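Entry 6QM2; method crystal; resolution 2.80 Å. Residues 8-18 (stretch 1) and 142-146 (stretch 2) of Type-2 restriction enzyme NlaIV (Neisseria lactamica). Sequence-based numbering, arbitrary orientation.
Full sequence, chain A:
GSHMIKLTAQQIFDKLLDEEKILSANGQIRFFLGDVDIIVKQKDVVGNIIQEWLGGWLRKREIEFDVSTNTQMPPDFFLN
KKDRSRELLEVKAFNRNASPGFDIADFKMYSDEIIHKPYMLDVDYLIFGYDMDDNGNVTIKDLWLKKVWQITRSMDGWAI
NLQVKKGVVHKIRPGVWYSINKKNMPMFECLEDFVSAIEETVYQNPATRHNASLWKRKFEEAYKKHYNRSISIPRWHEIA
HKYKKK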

# COMPACT_ATOMS: atom_id res chain seq x y z
N THR A 8 30.79 3.69 -10.28
CA THR A 8 30.42 2.28 -10.47
C THR A 8 29.68 1.77 -9.22
O THR A 8 29.70 2.41 -8.17
CB THR A 8 31.65 1.40 -10.80
OG1 THR A 8 31.21 0.10 -11.22
CG2 THR A 8 32.61 1.23 -9.62
N ALA A 9 29.02 0.62 -9.37
CA ALA A 9 28.21 0.03 -8.30
C ALA A 9 28.99 -0.26 -7.02
O ALA A 9 28.46 -0.08 -5.92
CB ALA A 9 27.55 -1.25 -8.80
N GLN A 10 30.24 -0.69 -7.16
CA GLN A 10 31.12 -0.96 -6.01
C GLN A 10 31.53 0.33 -5.29
O GLN A 10 31.66 0.35 -4.06
CB GLN A 10 32.36 -1.75 -6.46
CG GLN A 10 33.28 -2.22 -5.34
CD GLN A 10 32.67 -3.30 -4.47
OE1 GLN A 10 32.22 -4.33 -4.97
NE2 GLN A 10 32.69 -3.09 -3.16
N GLN A 11 31.74 1.41 -6.05
CA GLN A 11 32.05 2.72 -5.47
C GLN A 11 30.84 3.27 -4.71
O GLN A 11 31.01 3.85 -3.63
CB GLN A 11 32.50 3.71 -6.55
CG GLN A 11 33.91 3.47 -7.09
CD GLN A 11 34.26 4.33 -8.29
OE1 GLN A 11 33.46 4.50 -9.22
NE2 GLN A 11 35.46 4.89 -8.28
N ILE A 12 29.64 3.08 -5.26
CA ILE A 12 28.39 3.48 -4.60
C ILE A 12 28.16 2.66 -3.32
O ILE A 12 27.80 3.22 -2.29
CB ILE A 12 27.16 3.34 -5.54
CG1 ILE A 12 27.25 4.37 -6.68
CG2 ILE A 12 25.85 3.54 -4.79
CD1 ILE A 12 26.34 4.08 -7.85
N PHE A 13 28.38 1.35 -3.40
CA PHE A 13 28.31 0.47 -2.23
C PHE A 13 29.24 0.95 -1.13
O PHE A 13 28.81 1.19 -0.00
CB PHE A 13 28.64 -0.98 -2.64
CG PHE A 13 28.62 -1.96 -1.50
CD1 PHE A 13 27.45 -2.20 -0.78
CD2 PHE A 13 29.77 -2.67 -1.15
CE1 PHE A 13 27.42 -3.12 0.27
CE2 PHE A 13 29.75 -3.59 -0.10
CZ PHE A 13 28.58 -3.81 0.61
N ASP A 14 30.52 1.12 -1.47
CA ASP A 14 31.54 1.55 -0.51
C ASP A 14 31.30 2.97 0.02
O ASP A 14 31.57 3.24 1.19
CB ASP A 14 32.95 1.47 -1.11
CG ASP A 14 33.43 0.03 -1.32
OD1 ASP A 14 33.22 -0.82 -0.42
OD2 ASP A 14 34.03 -0.24 -2.38
N LYS A 15 30.79 3.86 -0.84
CA LYS A 15 30.50 5.24 -0.42
C LYS A 15 29.39 5.27 0.63
O LYS A 15 29.54 5.90 1.67
CB LYS A 15 30.15 6.13 -1.62
CG LYS A 15 30.07 7.61 -1.26
CD LYS A 15 30.03 8.52 -2.48
CE LYS A 15 30.34 9.96 -2.08
NZ LYS A 15 29.79 10.96 -3.03
N LEU A 16 28.29 4.57 0.35
CA LEU A 16 27.19 4.43 1.33
C LEU A 16 27.66 3.84 2.66
O LEU A 16 27.22 4.27 3.72
CB LEU A 16 26.06 3.56 0.77
CG LEU A 16 25.21 4.14 -0.36
CD1 LEU A 16 24.36 3.04 -0.99
CD2 LEU A 16 24.34 5.28 0.13
N LEU A 17 28.55 2.86 2.58
CA LEU A 17 29.00 2.13 3.77
C LEU A 17 29.91 3.00 4.66
O LEU A 17 29.73 3.03 5.88
CB LEU A 17 29.69 0.82 3.36
CG LEU A 17 29.45 -0.42 4.21
CD1 LEU A 17 27.97 -0.76 4.30
CD2 LEU A 17 30.23 -1.60 3.63
N ASP A 18 30.86 3.71 4.05
CA ASP A 18 31.91 4.46 4.77
C ASP A 18 31.66 5.97 4.91
O ASP A 18 31.93 6.55 5.96
CB ASP A 18 33.26 4.27 4.07
CG ASP A 18 33.61 2.80 3.84
OD1 ASP A 18 33.23 1.95 4.67
OD2 ASP A 18 34.27 2.51 2.83
N ASP A 142 21.52 -4.22 7.45
CA ASP A 142 22.52 -4.80 6.54
C ASP A 142 22.47 -4.13 5.17
O ASP A 142 21.44 -3.59 4.77
CB ASP A 142 22.29 -6.30 6.37
CG ASP A 142 22.70 -7.11 7.59
OD1 ASP A 142 23.87 -7.01 8.01
OD2 ASP A 142 21.85 -7.86 8.12
N LEU A 143 23.60 -4.16 4.47
CA LEU A 143 23.69 -3.73 3.07
C LEU A 143 24.57 -4.71 2.31
O LEU A 143 25.62 -5.13 2.81
CB LEU A 143 24.25 -2.31 2.96
CG LEU A 143 24.11 -1.64 1.58
CD1 LEU A 143 22.67 -1.25 1.30
CD2 LEU A 143 25.00 -0.41 1.48
N TRP A 144 24.13 -5.09 1.11
CA TRP A 144 24.87 -6.02 0.25
C TRP A 144 24.98 -5.50 -1.18
O TRP A 144 24.10 -4.76 -1.65
CB TRP A 144 24.17 -7.37 0.19
CG TRP A 144 24.10 -8.14 1.47
CD1 TRP A 144 25.06 -8.96 1.99
CD2 TRP A 144 22.98 -8.20 2.37
NE1 TRP A 144 24.61 -9.52 3.17
CE2 TRP A 144 23.35 -9.07 3.42
CE3 TRP A 144 21.72 -7.60 2.39
CZ2 TRP A 144 22.48 -9.35 4.49
CZ3 TRP A 144 20.86 -7.88 3.45
CH2 TRP A 144 21.25 -8.75 4.49
N LEU A 145 26.06 -5.89 -1.85
CA LEU A 145 26.19 -5.76 -3.30
C LEU A 145 26.48 -7.15 -3.85
O LEU A 145 27.55 -7.70 -3.59
CB LEU A 145 27.31 -4.78 -3.67
CG LEU A 145 27.38 -4.38 -5.16
CD1 LEU A 145 26.20 -3.51 -5.55
CD2 LEU A 145 28.69 -3.67 -5.45
N LYS A 146 25.52 -7.71 -4.58
CA LYS A 146 25.60 -9.09 -5.05
C LYS A 146 25.18 -9.21 -6.51
O LYS A 146 24.49 -8.34 -7.04
CB LYS A 146 24.71 -9.99 -4.18
CG LYS A 146 25.08 -10.05 -2.70
CD LYS A 146 26.07 -11.16 -2.40
CE LYS A 146 26.88 -10.87 -1.15
NZ LYS A 146 27.79 -12.00 -0.82

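Helix 9-18 lies along strand 142-146 almost antiparallel: their directions differ by 168° and their axes approach to 9.2 Å. Phe13 stands across from Leu145 and Leu17 across from Leu143, with CA-CA separations of 6.7 and 7.9 Å. No hydrogen bond crosses the contact, which is mainly apolar; the helix bonds are internal, as in Phe13 N to Ala9 O at 2.9 Å.

The strand's alternation sets the first rule. Leu143 and Leu145 point toward the helix while Trp144 points away, so the strand offers two leucines, both in the t,p rotamer. The helix answers with Ala9, Phe13 and Leu16, spaced four and three residues apart to share one face. Phe13, with chi1 in t, is the centerpiece. Leu145 CB sits 4.0 Å from the Phe13 ring centroid, 18° off the normal, a CH-pi contact over the face, while Leu143 O lies at the ring edge, 3.7 Å from Phe13 CE1. Leu143 CD2 packs against Phe13 CD1 at 3.8 Å, Leu17 CD1 at 4.1 Å and Leu16 CB at 4.2 Å.

At the other end, Leu145 CD2 reaches the helix backbone, 3.6 Å from Ala9 O, and Leu145 CD1 lies 4.2 Å from Ala9 CB. Exposed Gln10 borders this leucine, its NE2 hydrogen-bonded to Asp14 OD2 at 3.2 Å within the helix.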